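Peroxisomal fatty acid beta-oxidation multifunctional protein MFP2 (Arabidopsis thaliana, PDB 2WTB) carries out enoyl-CoA hydration and NAD-dependent 3-hydroxyacyl-CoA dehydrogenation in peroxisomal fatty acid beta-oxidation during seed germination. Local coordinates at residues Asp16-Ile21 / Ala54-Gly59; Pro155-Leu160 / Leu181-Ala186. One frame throughout, in Å; residues are numbered along the deposited sequence.

Contact 1: residues Asp16-Ile21 / Ala54-Gly59; sequences DGVAVI and AIVITG
Thr-58 meets Val-20 and Ile-21 with its methyl in the crowded position, between its own backbone N and carbonyl carbon. Its OG1 is anti to the backbone N (chi1 -179°) and hydrogen-bonds to Ala-108 O on the next strand. Thr-58 CG2 is left to face the 16-21 side, where it lies 4.1 Å from Val-20 CG1. The backbones run parallel and bond alternately. Ala-19 N donates to Ala-54 O and Ile-21 N to Val-56 O. In return Val-56 N gives a bond of 2.7 Å to Ala-19 O, and Thr-58 N donates to Ile-21 O. CA-H...O contacts accompany this ladder, as from Ile-55 CA to Ala-19 O at 3.3 Å. These two strands and helix 33-46 form a beta-alpha-beta unit of the crotonase-type hydratase/isomerase fold. One face of the pair carries Val-18, Val-20 and Val-56. Val-18 CG1 points at the flank of Val-56 CG2, 3.6 Å away, and the two side chains cross at a slant. Helix 193-205 packs over these valines. The other face carries Ala-19, Ile-21, Ile-55 and Ile-57, with helix 33-46 packed against the isoleucines. Ile-21 has CG1 beside its backbone N (chi1 -55°) and an extended chain beyond, which brings CD1 to 4.0 Å from Ile-55 CG2. Before the strand, Asp-16 OD1 accepts from Val-18 N at 3.0 Å, an Asx turn. The N-H comes from above the carboxylate plane. The second oxygen, OD2, forms a salt bridge to Arg-198 of helix 193-205.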
loop_
_atom_site.group_PDB
_atom_site.type_symbol
_atom_site.label_atom_id
_atom_site.label_comp_id
_atom_site.label_asym_id
_atom_site.label_seq_id
_atom_site.Cartn_x
_atom_site.Cartn_y
_atom_site.Cartn_z
ATOM N N ASP A 16 43.827 10.230 -13.355
ATOM C CA ASP A 16 43.556 11.661 -13.367
ATOM C C ASP A 16 43.456 12.191 -11.943
ATOM O O ASP A 16 43.260 13.386 -11.726
ATOM C CB ASP A 16 42.274 11.968 -14.146
ATOM C CG ASP A 16 41.073 11.209 -13.617
ATOM O OD1 ASP A 16 41.204 10.521 -12.582
ATOM O OD2 ASP A 16 39.995 11.303 -14.240
ATOM N N GLY A 17 43.587 11.289 -10.976
ATOM C CA GLY A 17 43.589 11.670 -9.577
ATOM C C GLY A 17 42.214 11.652 -8.941
ATOM O O GLY A 17 42.070 11.945 -7.754
ATOM N N VAL A 18 41.200 11.311 -9.730
ATOM C CA VAL A 18 39.835 11.247 -9.218
ATOM C C VAL A 18 39.555 9.910 -8.538
ATOM O O VAL A 18 39.799 8.844 -9.107
ATOM C CB VAL A 18 38.792 11.472 -10.330
ATOM C CG1 VAL A 18 37.400 11.550 -9.729
ATOM C CG2 VAL A 18 39.107 12.736 -11.109
ATOM N N ALA A 19 39.041 9.974 -7.314
ATOM C CA ALA A 19 38.681 8.773 -6.573
ATOM C C ALA A 19 37.207 8.431 -6.781
ATOM O O ALA A 19 36.323 9.215 -6.436
ATOM C CB ALA A 19 38.987 8.952 -5.090
ATOM N N VAL A 20 36.952 7.256 -7.350
ATOM C CA VAL A 20 35.592 6.785 -7.582
ATOM C C VAL A 20 35.176 5.792 -6.504
ATOM O O VAL A 20 35.813 4.754 -6.330
ATOM C CB VAL A 20 35.464 6.093 -8.949
ATOM C CG1 VAL A 20 34.021 5.684 -9.206
ATOM C CG2 VAL A 20 35.977 7.002 -10.054
ATOM N N ILE A 21 34.104 6.112 -5.787
ATOM C CA ILE A 21 33.599 5.254 -4.724
ATOM C C ILE A 21 32.290 4.599 -5.142
ATOM O O ILE A 21 31.307 5.288 -5.421
ATOM C CB ILE A 21 33.356 6.054 -3.433
ATOM C CG1 ILE A 21 34.623 6.800 -3.019
ATOM C CG2 ILE A 21 32.875 5.142 -2.312
ATOM C CD1 ILE A 21 34.454 7.601 -1.759
ATOM N N ALA A 54 39.917 14.929 -6.409
ATOM C CA ALA A 54 38.489 15.042 -6.148
ATOM C C ALA A 54 37.885 13.659 -5.928
ATOM O O ALA A 54 38.590 12.653 -5.972
ATOM C CB ALA A 54 37.794 15.755 -7.297
ATOM N N ILE A 55 36.579 13.616 -5.692
ATOM C CA ILE A 55 35.895 12.357 -5.431
ATOM C C ILE A 55 34.630 12.241 -6.271
ATOM O O ILE A 55 33.948 13.231 -6.527
ATOM C CB ILE A 55 35.518 12.210 -3.938
ATOM C CG1 ILE A 55 36.770 12.047 -3.073
ATOM C CG2 ILE A 55 34.579 11.035 -3.729
ATOM C CD1 ILE A 55 37.383 13.355 -2.624
ATOM N N VAL A 56 34.329 11.026 -6.708
ATOM C CA VAL A 56 33.076 10.748 -7.388
ATOM C C VAL A 56 32.397 9.584 -6.682
ATOM O O VAL A 56 33.060 8.645 -6.248
ATOM C CB VAL A 56 33.302 10.415 -8.876
ATOM C CG1 VAL A 56 32.024 9.886 -9.509
ATOM C CG2 VAL A 56 33.804 11.646 -9.618
ATOM N N ILE A 57 31.079 9.659 -6.541
ATOM C CA ILE A 57 30.331 8.597 -5.883
ATOM C C ILE A 57 29.290 8.006 -6.824
ATOM O O ILE A 57 28.561 8.732 -7.500
ATOM C CB ILE A 57 29.617 9.095 -4.613
ATOM C CG1 ILE A 57 30.598 9.804 -3.675
ATOM C CG2 ILE A 57 28.926 7.929 -3.907
ATOM C CD1 ILE A 57 29.962 10.291 -2.371
ATOM N N THR A 58 29.228 6.681 -6.866
ATOM C CA THR A 58 28.248 5.994 -7.693
ATOM C C THR A 58 27.881 4.657 -7.063
ATOM O O THR A 58 28.554 4.192 -6.144
ATOM C CB THR A 58 28.774 5.776 -9.123
ATOM O OG1 THR A 58 27.771 5.129 -9.912
ATOM C CG2 THR A 58 30.033 4.926 -9.103
ATOM N N GLY A 59 26.806 4.050 -7.552
ATOM C CA GLY A 59 26.351 2.777 -7.024
ATOM C C GLY A 59 26.680 1.615 -7.941
ATOM O O GLY A 59 27.041 1.811 -9.101
#

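Contact 2: residues Pro155-Leu160 / Leu181-Ala186; sequences PRLVGL and LGLIDA
Leu-157 O lies over one face of the flat peptide group between Gly-182 and Leu-183, 3.7 Å from Gly-182 C and almost straight above it. Leu-157 CD2 is on the same side of this plane, obliquely above the peptide's oxygen, 4.0 Å from Gly-182 O. The preceding peptide, Leu-181 to Gly-182, turns its oxygen toward the same carbonyl: Leu-181 O is 3.1 Å from Leu-157 O. Both are acceptors, so they do not bond to each other. Lys-220 NZ gives Leu-157 O a weak hydrogen bond, which may offset part of the repulsion between the two oxygens. Gly-182 ends helix 175-181 in a Schellman motif, with a positive phi of 99°. It has no side chain to stand between its backbone and Leu-157 O. Across the contact, helix 150-158 is also ending. Gly-159 leaves it with positive phi and is the N-cap of helix 160-169. The contact therefore joins two helix ends in the hydratase/isomerase domain, which has the crotonase fold. The rest is apolar. Leu-157 CD1 and Leu-183 CD1 come within 4.2 Å of each other, methyl beside methyl. Both leucines touch Met-122 of helix 116-123, the helix that carries the predicted active-site residue Glu-119. The side chain of Leu-157 is about 9 Å from that of Glu-119. Val-158 also packs on Leu-181, CB to CB at 4.3 Å. Val-158 and Leu-183 lie side by side and point the same way. Val-158 CG1 sits beside its own backbone N (chi1 -49°), and from there it touches Leu-183 CB at 3.7 Å.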
loop_
_atom_site.group_PDB
_atom_site.type_symbol
_atom_site.label_atom_id
_atom_site.label_comp_id
_atom_site.label_asym_id
_atom_site.label_seq_id
_atom_site.Cartn_x
_atom_site.Cartn_y
_atom_site.Cartn_z
ATOM N N PRO A 155 14.908 21.804 -0.239
ATOM C CA PRO A 155 14.321 23.124 -0.496
ATOM C C PRO A 155 15.331 24.102 -1.092
ATOM O O PRO A 155 14.952 24.967 -1.878
ATOM C CB PRO A 155 13.885 23.592 0.897
ATOM C CG PRO A 155 13.704 22.335 1.676
ATOM C CD PRO A 155 14.760 21.402 1.170
ATOM N N ARG A 156 16.600 23.962 -0.725
ATOM C CA ARG A 156 17.642 24.851 -1.233
ATOM C C ARG A 156 18.051 24.541 -2.677
ATOM O O ARG A 156 18.614 25.394 -3.364
ATOM C CB ARG A 156 18.865 24.826 -0.312
ATOM C CG ARG A 156 18.602 25.441 1.048
ATOM C CD ARG A 156 19.777 25.266 1.989
ATOM N NE ARG A 156 19.416 25.636 3.355
ATOM C CZ ARG A 156 19.551 26.858 3.857
ATOM N NH1 ARG A 156 20.043 27.832 3.107
ATOM N NH2 ARG A 156 19.195 27.104 5.109
ATOM N N LEU A 157 17.762 23.328 -3.135
ATOM C CA LEU A 157 18.134 22.921 -4.490
ATOM C C LEU A 157 16.979 23.025 -5.485
ATOM O O LEU A 157 17.192 23.337 -6.657
ATOM C CB LEU A 157 18.704 21.498 -4.496
ATOM C CG LEU A 157 20.147 21.357 -4.009
ATOM C CD1 LEU A 157 20.554 19.896 -3.931
ATOM C CD2 LEU A 157 21.095 22.131 -4.912
ATOM N N VAL A 158 15.761 22.767 -5.019
ATOM C CA VAL A 158 14.614 22.710 -5.918
ATOM C C VAL A 158 13.560 23.756 -5.594
ATOM O O VAL A 158 12.616 23.950 -6.360
ATOM C CB VAL A 158 13.947 21.321 -5.900
ATOM C CG1 VAL A 158 14.992 20.229 -6.071
ATOM C CG2 VAL A 158 13.163 21.125 -4.613
ATOM N N GLY A 159 13.724 24.430 -4.461
ATOM C CA GLY A 159 12.753 25.408 -4.010
ATOM C C GLY A 159 11.903 24.854 -2.882
ATOM O O GLY A 159 11.816 23.639 -2.703
ATOM N N LEU A 160 11.277 25.745 -2.120
ATOM C CA LEU A 160 10.464 25.336 -0.980
ATOM C C LEU A 160 9.151 24.689 -1.414
ATOM O O LEU A 160 8.716 23.698 -0.830
ATOM C CB LEU A 160 10.176 26.531 -0.070
ATOM C CG LEU A 160 9.439 26.186 1.225
ATOM C CD1 LEU A 160 10.225 25.152 2.020
ATOM C CD2 LEU A 160 9.176 27.434 2.059
ATOM N N LEU A 181 14.794 21.463 -12.420
ATOM C CA LEU A 181 14.526 22.017 -11.097
ATOM C C LEU A 181 15.796 22.490 -10.396
ATOM O O LEU A 181 15.735 23.276 -9.449
ATOM C CB LEU A 181 13.820 20.985 -10.214
ATOM C CG LEU A 181 12.411 20.547 -10.607
ATOM C CD1 LEU A 181 11.992 19.343 -9.779
ATOM C CD2 LEU A 181 11.427 21.692 -10.440
ATOM N N GLY A 182 16.944 22.003 -10.852
ATOM C CA GLY A 182 18.210 22.353 -10.234
ATOM C C GLY A 182 18.693 21.276 -9.283
ATOM O O GLY A 182 19.687 21.455 -8.579
ATOM N N LEU A 183 17.983 20.154 -9.263
ATOM C CA LEU A 183 18.365 19.017 -8.433
ATOM C C LEU A 183 19.476 18.218 -9.104
ATOM O O LEU A 183 20.434 17.798 -8.451
ATOM C CB LEU A 183 17.154 18.124 -8.169
ATOM C CG LEU A 183 17.404 16.855 -7.357
ATOM C CD1 LEU A 183 18.144 17.177 -6.072
ATOM C CD2 LEU A 183 16.090 16.154 -7.060
ATOM N N ILE A 184 19.333 18.022 -10.414
ATOM C CA ILE A 184 20.325 17.325 -11.231
ATOM C C ILE A 184 21.027 18.303 -12.168
ATOM O O ILE A 184 20.377 19.069 -12.878
ATOM C CB ILE A 184 19.671 16.221 -12.085
ATOM C CG1 ILE A 184 19.024 15.162 -11.194
ATOM C CG2 ILE A 184 20.699 15.582 -13.002
ATOM C CD1 ILE A 184 20.014 14.403 -10.333
ATOM N N ASP A 185 22.356 18.266 -12.175
ATOM C CA ASP A 185 23.150 19.215 -12.952
ATOM C C ASP A 185 23.279 18.840 -14.426
ATOM O O ASP A 185 23.470 19.707 -15.275
ATOM C CB ASP A 185 24.540 19.372 -12.336
ATOM C CG ASP A 185 24.509 20.105 -11.012
ATOM O OD1 ASP A 185 23.902 21.194 -10.949
ATOM O OD2 ASP A 185 25.096 19.595 -10.036
ATOM N N ALA A 186 23.186 17.549 -14.727
ATOM C CA ALA A 186 23.328 17.081 -16.103
ATOM C C ALA A 186 22.749 15.684 -16.295
ATOM O O ALA A 186 22.860 14.829 -15.416
ATOM C CB ALA A 186 24.792 17.112 -16.527
#

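Overall arrangement
From the N terminus, the chain forms strand 8-13 and then strand 18-24, runs through helix 33-46 and returns in strand 54-59. Contact 1 closes this loop near one side of the six-stranded sheet. The chain then adds strand 105-109, helix 116-123 and strand 126-129 before helix 150-158 opens contact 2. That contact closes a shorter loop holding helices 160-169 and 175-181, just before the outermost strand 186-187. The two loops follow in series and neither nest nor cross. Contacts 1 and 2 are about 11 Å apart at their nearest atoms. Contact 1 joins neighbouring strands, whereas contact 2 joins helix ends. The side chains of Ile-57 and predicted active-site residue Glu-119 are about 11 Å apart.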